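Local coordinates for protein DNA ligase (Archaeoglobus fulgidus, PDB 3GDE) that probably seals nicks in double-stranded DNA during replication, recombination and repair, joining 3'-hydroxyl and 5'-phosphate ends at the expense of ATP, at residues A[92-97]-A[157-162]; A[86-91]-A[486-491]; A[71-76]-A[100-105]; A[15-20]-A[166-171]; A[9-14]-A[151-156]. One frame throughout, in Å; residues are numbered along the deposited sequence.

Interaction 1: A[92-97]-A[157-162]; sequences GDLGLV and YLTRLI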
# COMPACT_ATOMS: atom_id res chain seq x y z
N GLY A 92 -16.49 18.52 -6.73
CA GLY A 92 -15.95 17.17 -6.95
C GLY A 92 -14.66 16.87 -6.21
O GLY A 92 -14.08 15.80 -6.36
N ASP A 93 -14.21 17.82 -5.39
CA ASP A 93 -12.94 17.71 -4.68
C ASP A 93 -12.94 18.64 -3.48
O ASP A 93 -13.30 19.80 -3.61
CB ASP A 93 -11.78 18.08 -5.62
CG ASP A 93 -10.44 17.91 -4.97
OD1 ASP A 93 -9.96 16.76 -4.87
OD2 ASP A 93 -9.84 18.93 -4.56
N LEU A 94 -12.54 18.13 -2.31
CA LEU A 94 -12.49 18.95 -1.11
C LEU A 94 -11.37 19.99 -1.18
O LEU A 94 -11.49 21.06 -0.57
CB LEU A 94 -12.37 18.10 0.16
CG LEU A 94 -12.71 18.79 1.49
CD1 LEU A 94 -14.19 19.23 1.58
CD2 LEU A 94 -12.37 17.89 2.65
N GLY A 95 -10.31 19.68 -1.93
CA GLY A 95 -9.21 20.62 -2.16
C GLY A 95 -9.71 21.90 -2.82
O GLY A 95 -9.40 23.00 -2.36
N LEU A 96 -10.49 21.74 -3.88
CA LEU A 96 -11.06 22.88 -4.60
C LEU A 96 -12.07 23.66 -3.76
O LEU A 96 -12.22 24.87 -3.93
CB LEU A 96 -11.70 22.42 -5.92
CG LEU A 96 -10.77 21.83 -6.99
CD1 LEU A 96 -11.57 21.30 -8.17
CD2 LEU A 96 -9.72 22.84 -7.46
N VAL A 97 -12.74 22.97 -2.85
CA VAL A 97 -13.63 23.61 -1.90
C VAL A 97 -12.85 24.44 -0.88
O VAL A 97 -13.20 25.59 -0.61
CB VAL A 97 -14.55 22.60 -1.18
CG1 VAL A 97 -15.37 23.29 -0.09
CG2 VAL A 97 -15.47 21.92 -2.19
N TYR A 157 -3.94 21.93 -1.78
CA TYR A 157 -3.01 20.79 -1.70
C TYR A 157 -2.76 20.27 -0.29
O TYR A 157 -2.37 19.13 -0.12
CB TYR A 157 -1.72 21.05 -2.47
CG TYR A 157 -2.01 21.18 -3.95
CD1 TYR A 157 -2.34 20.07 -4.71
CD2 TYR A 157 -2.00 22.44 -4.57
CE1 TYR A 157 -2.64 20.18 -6.05
CE2 TYR A 157 -2.30 22.57 -5.92
CZ TYR A 157 -2.61 21.43 -6.65
OH TYR A 157 -2.91 21.53 -7.99
N LEU A 158 -2.98 21.09 0.73
CA LEU A 158 -2.95 20.62 2.11
C LEU A 158 -4.07 19.61 2.31
O LEU A 158 -3.89 18.55 2.91
CB LEU A 158 -3.15 21.79 3.09
CG LEU A 158 -2.03 22.25 4.05
CD1 LEU A 158 -0.67 21.65 3.76
CD2 LEU A 158 -1.96 23.79 4.14
N THR A 159 -5.24 19.96 1.79
CA THR A 159 -6.43 19.14 1.89
C THR A 159 -6.24 17.84 1.11
O THR A 159 -6.50 16.75 1.63
CB THR A 159 -7.67 19.93 1.39
OG1 THR A 159 -7.85 21.09 2.21
CG2 THR A 159 -8.95 19.07 1.43
N ARG A 160 -5.75 17.96 -0.13
CA ARG A 160 -5.53 16.80 -0.99
C ARG A 160 -4.46 15.87 -0.43
O ARG A 160 -4.54 14.65 -0.58
CB ARG A 160 -5.19 17.24 -2.41
CG ARG A 160 -6.39 17.81 -3.15
CD ARG A 160 -6.13 17.89 -4.63
NE ARG A 160 -7.15 18.68 -5.34
CZ ARG A 160 -7.02 19.06 -6.60
NH1 ARG A 160 -5.93 18.74 -7.28
NH2 ARG A 160 -7.96 19.78 -7.19
N LEU A 161 -3.46 16.46 0.23
CA LEU A 161 -2.37 15.73 0.86
C LEU A 161 -2.89 14.88 2.02
O LEU A 161 -2.62 13.68 2.07
CB LEU A 161 -1.26 16.70 1.31
CG LEU A 161 -0.00 16.22 2.03
CD1 LEU A 161 0.67 15.04 1.31
CD2 LEU A 161 0.99 17.38 2.19
N ILE A 162 -3.65 15.50 2.93
CA ILE A 162 -4.31 14.79 4.04
C ILE A 162 -5.23 13.65 3.54
O ILE A 162 -5.31 12.60 4.17
CB ILE A 162 -5.12 15.77 4.93
CG1 ILE A 162 -4.17 16.74 5.66
CG2 ILE A 162 -6.02 15.00 5.94
CD1 ILE A 162 -4.86 17.97 6.20
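Arg160 meets Asp93 crosswise: the two side chains lie at about a right angle, and the carboxylate and guanidinium planes stand 89° apart. The salt bridge runs through one oxygen, OD2, and is not a flat two-pronged pair. Arg160 NE donates to Asp93 OD2 at 2.8 Å, from above the carboxylate plane, and Arg160 NH2 adds a weak bond to the same atom at 3.3 Å. The remaining nitrogen, NH1, makes a salt bridge to Glu17 OE2. Asp93 is also the N-cap of helix 94-108; chi1 (-177°) sets its CG anti to the backbone N, and OD2 accepts from Leu96 N through its anti lone pair at 3.0 Å. Leu96 CG lies at the guanidinium edge, 3.5 Å from Arg160 NH2. Beside this polar pair, Thr159 crosses Leu94, with Thr159 CG2 3.8 Å from Leu94 CB. Gly95 permits the close approach, its CA 4.1 Å from Arg160 CG, since a CB would clash there. An alanine in place of Arg160 would probably leave Asp93 and Glu17 without this shared charged partner. Buried Asp93 couples a helix cap to a salt bridge, and the arginine, between two carboxylates, probably helps balance their charge inside the helical DNA-binding domain.

Interaction 2: A[86-91]-A[486-491]; sequences SMIREY and LIVSQQ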
# COMPACT_ATOMS: atom_id res chain seq x y z
N SER A 86 -22.23 20.19 0.42
CA SER A 86 -22.83 20.38 -0.90
C SER A 86 -21.80 20.91 -1.89
O SER A 86 -21.86 20.59 -3.08
CB SER A 86 -24.07 21.27 -0.84
OG SER A 86 -23.73 22.63 -1.02
N MET A 87 -20.86 21.73 -1.40
CA MET A 87 -19.76 22.24 -2.22
C MET A 87 -18.84 21.12 -2.73
O MET A 87 -18.38 21.19 -3.87
CB MET A 87 -18.95 23.29 -1.46
CG MET A 87 -19.67 24.62 -1.20
SD MET A 87 -18.67 25.76 -0.21
CE MET A 87 -17.56 26.42 -1.47
N ILE A 88 -18.57 20.10 -1.91
CA ILE A 88 -17.74 18.96 -2.35
C ILE A 88 -18.38 18.20 -3.52
O ILE A 88 -17.69 17.76 -4.42
CB ILE A 88 -17.32 18.00 -1.20
CG1 ILE A 88 -15.93 17.40 -1.51
CG2 ILE A 88 -18.37 16.88 -0.95
CD1 ILE A 88 -15.48 16.31 -0.56
N ARG A 89 -19.71 18.09 -3.50
CA ARG A 89 -20.46 17.45 -4.58
C ARG A 89 -20.58 18.36 -5.80
O ARG A 89 -20.71 17.89 -6.93
CB ARG A 89 -21.84 17.00 -4.09
CG ARG A 89 -21.78 15.93 -3.00
CD ARG A 89 -23.16 15.43 -2.58
NE ARG A 89 -23.94 16.43 -1.86
CZ ARG A 89 -23.96 16.59 -0.54
NH1 ARG A 89 -23.22 15.82 0.25
NH2 ARG A 89 -24.73 17.53 0.00
N GLU A 90 -20.52 19.67 -5.57
CA GLU A 90 -20.46 20.66 -6.65
C GLU A 90 -19.09 20.68 -7.33
O GLU A 90 -19.00 20.57 -8.55
CB GLU A 90 -20.79 22.06 -6.11
CG GLU A 90 -20.64 23.19 -7.13
CD GLU A 90 -20.86 24.59 -6.53
OE1 GLU A 90 -20.61 25.58 -7.27
OE2 GLU A 90 -21.27 24.72 -5.34
N TYR A 91 -18.03 20.82 -6.53
CA TYR A 91 -16.67 20.94 -7.08
C TYR A 91 -16.02 19.58 -7.38
O TYR A 91 -15.10 19.51 -8.20
CB TYR A 91 -15.77 21.77 -6.15
CG TYR A 91 -16.09 23.25 -6.14
CD1 TYR A 91 -17.00 23.78 -5.23
CD2 TYR A 91 -15.47 24.13 -7.02
CE1 TYR A 91 -17.30 25.13 -5.19
CE2 TYR A 91 -15.76 25.51 -7.00
CZ TYR A 91 -16.68 25.99 -6.08
OH TYR A 91 -16.98 27.34 -6.03
N LEU A 486 -17.63 10.19 1.71
CA LEU A 486 -16.70 10.27 0.60
C LEU A 486 -17.37 10.58 -0.73
O LEU A 486 -16.70 10.63 -1.76
CB LEU A 486 -15.89 8.97 0.49
CG LEU A 486 -15.15 8.42 1.71
CD1 LEU A 486 -14.30 7.23 1.29
CD2 LEU A 486 -14.27 9.47 2.41
N ILE A 487 -18.69 10.80 -0.71
CA ILE A 487 -19.42 11.10 -1.96
C ILE A 487 -19.05 12.49 -2.47
O ILE A 487 -19.20 13.50 -1.77
CB ILE A 487 -20.96 10.91 -1.86
CG1 ILE A 487 -21.32 9.42 -1.73
CG2 ILE A 487 -21.64 11.51 -3.11
CD1 ILE A 487 -22.75 9.16 -1.23
N VAL A 488 -18.58 12.50 -3.70
CA VAL A 488 -17.93 13.65 -4.28
C VAL A 488 -18.65 14.00 -5.60
O VAL A 488 -18.40 15.03 -6.23
CB VAL A 488 -16.42 13.31 -4.42
CG1 VAL A 488 -16.03 12.94 -5.84
CG2 VAL A 488 -15.58 14.43 -3.88
N SER A 489 -19.55 13.12 -6.00
CA SER A 489 -20.40 13.33 -7.16
C SER A 489 -21.65 12.48 -6.95
O SER A 489 -21.55 11.33 -6.53
CB SER A 489 -19.69 12.94 -8.46
OG SER A 489 -20.59 12.88 -9.57
N GLN A 490 -22.81 13.08 -7.19
CA GLN A 490 -24.05 12.31 -7.24
C GLN A 490 -24.92 12.77 -8.40
O GLN A 490 -25.46 13.89 -8.38
CB GLN A 490 -24.83 12.37 -5.92
CG GLN A 490 -26.05 11.46 -5.93
CD GLN A 490 -26.65 11.19 -4.57
OE1 GLN A 490 -25.96 11.23 -3.54
NE2 GLN A 490 -27.94 10.90 -4.55
N GLN A 491 -25.02 11.90 -9.41
CA GLN A 491 -25.93 12.08 -10.53
C GLN A 491 -27.04 11.03 -10.43
O GLN A 491 -26.96 9.96 -11.05
CB GLN A 491 -25.19 11.95 -11.86
CG GLN A 491 -23.93 12.82 -11.97
CD GLN A 491 -23.13 12.53 -13.23
OE1 GLN A 491 -22.01 13.03 -13.38
NE2 GLN A 491 -23.70 11.74 -14.14
O HOH W 1 -20.74 14.31 0.37
O HOH W 2 -22.49 15.90 -7.47
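Ile88 lays CG1 and CD1 across Val488 CG2, with Ile88 CD1 3.8 Å from that methyl and the two side chains at about a right angle. Its other branch, CG2, sits in the crowded position between backbone N and carbonyl carbon and rests 3.6 Å from Ile487 O. Next along, the backbone itself makes contact: Arg89 CA points its hydrogen at Val488 O, 3.6 Å away and with an angle of 160° at the hydrogen. Water completes the polar part. One molecule accepts from Arg89 NH1 at 2.9 Å and donates to Ile487 O; another donates to Arg89 O at 2.7 Å and accepts from Gln490 N. Here the helical N-terminal domain meets the OB-fold domain in the closed conformation, through a small apolar patch and bridging waters. The helix axis crosses the strand at -70°. Behind Ile88 stand Tyr70 of helix 66-77 and Leu94 of helix 94-108, while strand 487-491 pairs antiparallel with strand 494-497, where Val488 and Ser489 face Glu496 in a classic beta bulge.

Interaction 3: A[71-76]-A[100-105]; sequences EALENV and QLIKKK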
# COMPACT_ATOMS: atom_id res chain seq x y z
N GLU A 71 -14.97 20.27 9.91
CA GLU A 71 -15.02 21.12 11.10
C GLU A 71 -14.00 22.26 11.06
O GLU A 71 -14.34 23.39 11.44
CB GLU A 71 -14.82 20.29 12.36
CG GLU A 71 -15.70 19.04 12.47
CD GLU A 71 -17.08 19.32 13.06
OE1 GLU A 71 -17.93 19.92 12.36
OE2 GLU A 71 -17.31 18.93 14.22
N ALA A 72 -12.78 21.98 10.61
CA ALA A 72 -11.74 23.01 10.49
C ALA A 72 -12.12 24.05 9.46
O ALA A 72 -11.96 25.25 9.68
CB ALA A 72 -10.38 22.39 10.16
N LEU A 73 -12.64 23.59 8.33
CA LEU A 73 -13.11 24.48 7.27
C LEU A 73 -14.31 25.33 7.71
O LEU A 73 -14.41 26.49 7.33
CB LEU A 73 -13.41 23.68 5.99
CG LEU A 73 -12.18 23.16 5.21
CD1 LEU A 73 -12.54 22.13 4.15
CD2 LEU A 73 -11.38 24.29 4.59
N GLU A 74 -15.19 24.73 8.51
CA GLU A 74 -16.27 25.44 9.19
C GLU A 74 -15.71 26.58 10.04
O GLU A 74 -16.17 27.73 9.94
CB GLU A 74 -16.96 24.50 10.16
CG GLU A 74 -18.15 23.73 9.68
CD GLU A 74 -19.16 23.56 10.81
OE1 GLU A 74 -19.91 24.52 11.06
OE2 GLU A 74 -19.17 22.49 11.47
N ASN A 75 -14.73 26.25 10.89
CA ASN A 75 -14.13 27.23 11.79
C ASN A 75 -13.55 28.44 11.08
O ASN A 75 -13.79 29.57 11.50
CB ASN A 75 -13.03 26.60 12.66
CG ASN A 75 -13.57 25.64 13.69
OD1 ASN A 75 -12.85 24.75 14.16
ND2 ASN A 75 -14.84 25.79 14.06
N VAL A 76 -12.81 28.20 10.00
CA VAL A 76 -12.08 29.28 9.33
C VAL A 76 -12.96 30.14 8.43
O VAL A 76 -12.75 31.35 8.34
CB VAL A 76 -10.82 28.77 8.57
CG1 VAL A 76 -9.83 28.15 9.54
CG2 VAL A 76 -11.18 27.75 7.47
N GLN A 100 -11.65 27.58 -2.39
CA GLN A 100 -12.74 28.52 -2.55
C GLN A 100 -13.12 29.20 -1.24
O GLN A 100 -13.33 30.41 -1.22
CB GLN A 100 -13.96 27.82 -3.17
CG GLN A 100 -14.73 28.69 -4.15
CD GLN A 100 -13.81 29.44 -5.11
OE1 GLN A 100 -12.97 28.85 -5.80
NE2 GLN A 100 -13.97 30.76 -5.15
N LEU A 101 -13.19 28.43 -0.16
CA LEU A 101 -13.49 29.01 1.15
C LEU A 101 -12.43 30.01 1.64
O LEU A 101 -12.76 31.05 2.18
CB LEU A 101 -13.71 27.92 2.20
CG LEU A 101 -14.91 26.98 2.00
CD1 LEU A 101 -14.97 25.95 3.11
CD2 LEU A 101 -16.24 27.77 1.90
N ILE A 102 -11.15 29.69 1.44
CA ILE A 102 -10.08 30.58 1.85
C ILE A 102 -9.99 31.82 0.94
O ILE A 102 -9.71 32.92 1.42
CB ILE A 102 -8.72 29.83 1.99
CG1 ILE A 102 -8.58 29.21 3.39
CG2 ILE A 102 -7.54 30.79 1.80
CD1 ILE A 102 -9.43 28.01 3.67
N LYS A 103 -10.26 31.64 -0.35
CA LYS A 103 -10.32 32.75 -1.29
C LYS A 103 -11.35 33.78 -0.84
O LYS A 103 -11.07 34.98 -0.83
CB LYS A 103 -10.63 32.26 -2.70
CG LYS A 103 -10.53 33.33 -3.77
CD LYS A 103 -10.98 32.81 -5.12
CE LYS A 103 -11.32 33.94 -6.08
NZ LYS A 103 -11.96 33.45 -7.34
N LYS A 104 -12.53 33.30 -0.47
CA LYS A 104 -13.61 34.13 0.06
C LYS A 104 -13.24 34.77 1.41
O LYS A 104 -13.56 35.94 1.65
CB LYS A 104 -14.89 33.28 0.17
CG LYS A 104 -15.86 33.64 1.30
CD LYS A 104 -16.42 32.37 1.97
CE LYS A 104 -15.58 31.93 3.18
NZ LYS A 104 -15.80 32.81 4.39
N LYS A 105 -12.55 34.03 2.26
CA LYS A 105 -12.22 34.49 3.62
C LYS A 105 -11.14 35.57 3.69
O LYS A 105 -11.24 36.48 4.50
CB LYS A 105 -11.84 33.31 4.52
CG LYS A 105 -11.79 33.66 6.00
CD LYS A 105 -13.15 34.12 6.52
CE LYS A 105 -13.07 34.57 7.97
NZ LYS A 105 -14.28 34.17 8.75
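Leu73 and Leu101 lie level with each other, their CA atoms 7.6 Å apart, on two helical segments that run almost parallel: the axes are 10.5 Å apart at closest and differ in direction by only 14°. That separation is bridged by branched apolar side chains. Leu73 CB touches Leu101 CD1 at 4.0 Å, and Ile102 sends CD1 forward to lie 4.2 Å from Val76 CG2, the two side chains meeting at a slant; Ile102 CD1 also reaches Leu73 CD2. Both helices belong to the all-helical N-terminal domain; helix 81-91, which links them in the chain, runs crosswise to 71-76, and its Ile84 and Met87 pack on Leu73 and Leu101. Farther along, Lys105 curls round the carbonyl of Val76. CG is anti to the backbone N (chi1 -167°) and the chain turns at chi2, which brings CD to 3.3 Å from Val76 O; NZ then gives that oxygen a weak bond at 3.2 Å. An alanine in place of Lys105 would probably strip Val76 O of this weak donor and uncover it where the methylenes now lie. Lys104 NZ donates to Ser77 O, while Ile102 also packs on Ala155 of helix 152-162.

Interaction 4: A[15-20]-A[166-171]; sequences RLEKIS and MRLGVG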
# COMPACT_ATOMS: atom_id res chain seq x y z
N ARG A 15 0.43 23.76 -11.71
CA ARG A 15 0.89 23.76 -13.09
C ARG A 15 1.01 22.34 -13.68
O ARG A 15 0.83 22.15 -14.87
CB ARG A 15 2.21 24.53 -13.20
CG ARG A 15 2.02 26.02 -13.47
CD ARG A 15 3.20 26.89 -12.99
NE ARG A 15 2.87 27.60 -11.76
CZ ARG A 15 2.31 28.81 -11.70
NH1 ARG A 15 2.04 29.48 -12.82
NH2 ARG A 15 2.02 29.36 -10.52
N LEU A 16 1.27 21.35 -12.82
CA LEU A 16 1.37 19.95 -13.25
C LEU A 16 0.02 19.35 -13.63
O LEU A 16 -0.02 18.37 -14.38
CB LEU A 16 1.99 19.09 -12.15
CG LEU A 16 3.45 19.27 -11.75
CD1 LEU A 16 3.77 18.26 -10.67
CD2 LEU A 16 4.41 19.14 -12.94
N GLU A 17 -1.06 19.91 -13.09
CA GLU A 17 -2.41 19.42 -13.37
C GLU A 17 -2.78 19.48 -14.85
O GLU A 17 -3.52 18.64 -15.35
CB GLU A 17 -3.45 20.20 -12.55
CG GLU A 17 -3.28 20.06 -11.06
CD GLU A 17 -4.58 20.05 -10.30
OE1 GLU A 17 -5.66 20.06 -10.94
OE2 GLU A 17 -4.52 20.02 -9.04
N LYS A 18 -2.26 20.50 -15.53
CA LYS A 18 -2.53 20.73 -16.95
C LYS A 18 -1.76 19.75 -17.83
O LYS A 18 -2.15 19.50 -18.98
CB LYS A 18 -2.16 22.20 -17.27
CG LYS A 18 -1.83 22.56 -18.72
CD LYS A 18 -0.31 22.66 -18.95
CE LYS A 18 0.04 23.58 -20.12
NZ LYS A 18 -0.27 25.01 -19.80
N ILE A 19 -0.69 19.18 -17.29
CA ILE A 19 0.23 18.37 -18.06
C ILE A 19 -0.16 16.90 -18.01
O ILE A 19 -0.26 16.30 -16.92
CB ILE A 19 1.69 18.60 -17.59
CG1 ILE A 19 2.08 20.07 -17.80
CG2 ILE A 19 2.66 17.69 -18.32
CD1 ILE A 19 3.21 20.56 -16.90
N SER A 20 -0.39 16.32 -19.18
CA SER A 20 -0.81 14.94 -19.26
C SER A 20 0.33 14.01 -19.68
O SER A 20 0.28 12.81 -19.40
CB SER A 20 -2.04 14.78 -20.17
OG SER A 20 -1.71 14.98 -21.53
N MET A 166 -3.56 13.66 -4.63
CA MET A 166 -3.12 14.98 -5.11
C MET A 166 -3.74 15.37 -6.45
O MET A 166 -3.84 16.56 -6.77
CB MET A 166 -1.59 15.02 -5.21
CG MET A 166 -0.85 14.82 -3.90
SD MET A 166 -1.37 15.99 -2.63
CE MET A 166 -0.32 17.40 -2.93
N ARG A 167 -4.11 14.36 -7.23
CA ARG A 167 -4.79 14.49 -8.54
C ARG A 167 -3.93 15.18 -9.59
O ARG A 167 -4.43 15.99 -10.37
CB ARG A 167 -6.16 15.18 -8.39
CG ARG A 167 -7.13 14.41 -7.49
CD ARG A 167 -8.45 15.16 -7.30
NE ARG A 167 -9.18 15.33 -8.55
CZ ARG A 167 -10.34 14.73 -8.83
NH1 ARG A 167 -10.91 13.91 -7.95
NH2 ARG A 167 -10.93 14.95 -10.01
N LEU A 168 -2.65 14.83 -9.62
CA LEU A 168 -1.66 15.46 -10.49
C LEU A 168 -1.25 14.54 -11.62
O LEU A 168 -0.52 14.95 -12.53
CB LEU A 168 -0.41 15.85 -9.69
CG LEU A 168 -0.61 16.64 -8.38
CD1 LEU A 168 0.70 16.74 -7.59
CD2 LEU A 168 -1.19 18.02 -8.67
N GLY A 169 -1.70 13.29 -11.55
CA GLY A 169 -1.27 12.29 -12.52
C GLY A 169 0.17 11.84 -12.29
O GLY A 169 0.84 11.39 -13.23
N VAL A 170 0.63 11.93 -11.05
CA VAL A 170 2.00 11.58 -10.68
C VAL A 170 2.00 10.38 -9.73
O VAL A 170 1.42 10.43 -8.65
CB VAL A 170 2.74 12.78 -10.03
CG1 VAL A 170 4.13 12.38 -9.54
CG2 VAL A 170 2.81 13.97 -10.98
N GLY A 171 2.61 9.30 -10.17
CA GLY A 171 2.74 8.12 -9.34
C GLY A 171 4.18 7.82 -9.00
O GLY A 171 5.08 8.67 -9.16
O HOH W 3 -1.42 15.97 -14.77
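Glu17 presents one face of its carboxylate to the chain at Arg167, whose O lies squarely over the carboxylate carbon, 4.1 Å from Glu17 CD. Met166 O lies on that same side, displaced beyond the OE2 end and 4.2 Å from Glu17 OE2. Two carbonyls so near a carboxylate would probably repel it, but OE2 is gripped by Tyr157 OH and by Arg160 NH1 in a salt bridge, and the same Arg160 nitrogen also bonds Met166 O. The stem of the glutamate carries the apolar contact: Glu17 CG is 3.8 Å from Leu168 CD2, the side chains passing at a slant. CG is anti to the carbonyl carbon, and the bend at chi2 (-145°) sets where CD lies; the carboxylate ends beside Tyr157 and Arg160. Leu16 adds a looser touch, CD1 to Val170 CG2 at 4.4 Å. Farther along, a water lies between Ile19 O and Leu168 O, both close to it, though more acceptors surround it than it has protons to give. Ile49 of helix 39-49 touches both Leu16 and Leu168, and Ile29 of helix 22-34 touches Val170. The contact is loop packing in an all-helical domain: residues 15-20, running on from helix 6-16, pack against the connection between helices 152-162 and 172-182, where Arg167 and Gly169 take positive phi and Gly171 is the N-cap of the second helix.

Interaction 5: A[9-14]-A[151-156]; sequences FAEFCE and TPLEAR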
# COMPACT_ATOMS: atom_id res chain seq x y z
N PHE A 9 5.54 25.14 -3.51
CA PHE A 9 5.19 23.77 -3.85
C PHE A 9 3.79 23.68 -4.46
O PHE A 9 3.58 23.00 -5.47
CB PHE A 9 5.33 22.88 -2.60
CG PHE A 9 4.66 21.54 -2.71
CD1 PHE A 9 5.23 20.52 -3.48
CD2 PHE A 9 3.47 21.29 -2.03
CE1 PHE A 9 4.62 19.28 -3.58
CE2 PHE A 9 2.85 20.04 -2.13
CZ PHE A 9 3.42 19.04 -2.91
N ALA A 10 2.83 24.37 -3.84
CA ALA A 10 1.43 24.36 -4.28
C ALA A 10 1.26 24.89 -5.71
O ALA A 10 0.57 24.27 -6.53
CB ALA A 10 0.54 25.13 -3.29
N GLU A 11 1.90 26.02 -6.01
CA GLU A 11 1.87 26.61 -7.36
C GLU A 11 2.53 25.71 -8.37
O GLU A 11 2.07 25.62 -9.51
CB GLU A 11 2.60 27.95 -7.42
CG GLU A 11 2.39 28.83 -6.22
CD GLU A 11 1.26 29.81 -6.37
OE1 GLU A 11 0.80 30.33 -5.33
OE2 GLU A 11 0.85 30.08 -7.53
N PHE A 12 3.62 25.06 -7.97
CA PHE A 12 4.27 24.06 -8.81
C PHE A 12 3.32 22.91 -9.17
O PHE A 12 3.26 22.50 -10.32
CB PHE A 12 5.54 23.53 -8.14
CG PHE A 12 6.15 22.34 -8.85
CD1 PHE A 12 6.69 22.48 -10.13
CD2 PHE A 12 6.20 21.10 -8.24
CE1 PHE A 12 7.25 21.39 -10.80
CE2 PHE A 12 6.77 20.00 -8.89
CZ PHE A 12 7.29 20.15 -10.17
N CYS A 13 2.58 22.41 -8.17
CA CYS A 13 1.63 21.30 -8.36
C CYS A 13 0.47 21.69 -9.26
O CYS A 13 0.05 20.90 -10.11
CB CYS A 13 1.09 20.81 -7.02
SG CYS A 13 2.31 19.93 -6.04
N GLU A 14 -0.04 22.90 -9.07
CA GLU A 14 -1.14 23.41 -9.87
C GLU A 14 -0.80 23.37 -11.37
O GLU A 14 -1.64 22.97 -12.18
CB GLU A 14 -1.49 24.82 -9.44
CG GLU A 14 -2.88 25.23 -9.86
CD GLU A 14 -2.89 26.33 -10.88
OE1 GLU A 14 -2.12 26.26 -11.86
OE2 GLU A 14 -3.68 27.29 -10.68
N THR A 151 -2.62 30.16 1.92
CA THR A 151 -3.22 30.72 0.70
C THR A 151 -4.30 29.75 0.17
O THR A 151 -4.32 28.59 0.56
CB THR A 151 -2.16 31.00 -0.40
OG1 THR A 151 -1.62 29.77 -0.88
CG2 THR A 151 -1.03 31.91 0.12
N PRO A 152 -5.21 30.24 -0.69
CA PRO A 152 -6.19 29.35 -1.31
C PRO A 152 -5.56 28.11 -1.96
O PRO A 152 -6.02 27.00 -1.72
CB PRO A 152 -6.86 30.26 -2.36
CG PRO A 152 -6.77 31.63 -1.76
CD PRO A 152 -5.39 31.65 -1.12
N LEU A 153 -4.50 28.30 -2.73
CA LEU A 153 -3.80 27.18 -3.37
C LEU A 153 -3.07 26.26 -2.38
O LEU A 153 -2.96 25.05 -2.62
CB LEU A 153 -2.82 27.69 -4.43
CG LEU A 153 -2.67 26.90 -5.72
CD1 LEU A 153 -4.03 26.38 -6.24
CD2 LEU A 153 -2.00 27.79 -6.74
N GLU A 154 -2.58 26.82 -1.28
CA GLU A 154 -2.02 25.99 -0.21
C GLU A 154 -3.10 25.13 0.42
O GLU A 154 -2.87 23.96 0.71
CB GLU A 154 -1.35 26.84 0.87
CG GLU A 154 0.07 27.22 0.57
CD GLU A 154 0.65 28.23 1.57
OE1 GLU A 154 -0.12 28.95 2.24
OE2 GLU A 154 1.89 28.31 1.68
N ALA A 155 -4.27 25.72 0.65
CA ALA A 155 -5.37 25.03 1.30
C ALA A 155 -5.85 23.86 0.44
O ALA A 155 -6.25 22.81 0.95
CB ALA A 155 -6.52 26.00 1.59
N ARG A 156 -5.80 24.05 -0.87
CA ARG A 156 -6.13 23.01 -1.84
C ARG A 156 -5.26 21.77 -1.70
O ARG A 156 -5.79 20.68 -1.51
CB ARG A 156 -6.03 23.58 -3.24
CG ARG A 156 -6.23 22.59 -4.36
CD ARG A 156 -6.77 23.37 -5.53
NE ARG A 156 -6.08 23.05 -6.76
CZ ARG A 156 -6.12 23.82 -7.84
NH1 ARG A 156 -6.80 24.95 -7.83
NH2 ARG A 156 -5.46 23.46 -8.93
O HOH W 4 -0.52 30.25 -3.07
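Leu153 reaches in between two acidic side chains of the facing helix. Its CD2 lies 3.7 Å from Glu11 OE2 and its CD1 4.0 Å from Glu14 CG, while Ala10 CB presses on Leu153 O at 3.6 Å where the helices cross at 75°. Leu153 CD1 also rests over one face of the Arg156 guanidinium, toward its rim. Glu14 CG touches Arg156 NH2, yet the acid turns past it: the planes are only 13° apart, but Glu14 OE2 stays 4.6 Å from Arg156 NH2, well out of the guanidinium plane, so no N-H points at it. Behind this layer, Thr151 and Glu154 form a capping box, Glu154 N donating to Thr151 OG1 at 3.1 Å and Thr151 N to Glu154 OE1 at 2.8 Å. A water joins Thr151 OG1 to Glu11 OE1, 2.6 Å from the latter. Arg156 has its salt bridge elsewhere, from NH1 to Glu99. Leu153 thus meets the carboxylate of Glu11 but the carbon stem of Glu14, and the attraction of Glu14 for Arg156 is probably diffuse.

How the interactions relate
From the N terminus, helix 6-16 opens two long loops: interaction 5 closes the first at residues 151-156 and interaction 4 the second at 166-171, so the two cross. Interaction 3 closes a short loop between helices 66-77 and 94-108 and is nested in both. Helix 81-91 begins the widest loop, interaction 2, which ends in the OB-fold domain; it crosses interactions 3, 4 and 5 but encloses interaction 1. Interaction 1 is nested within interaction 4 too, and crosses 3 and 5, sharing helix 94-108 with one and helix 152-162 with the other. Four contacts thus knit the N-terminal helices together, and interaction 2 ties them to the C-terminal region.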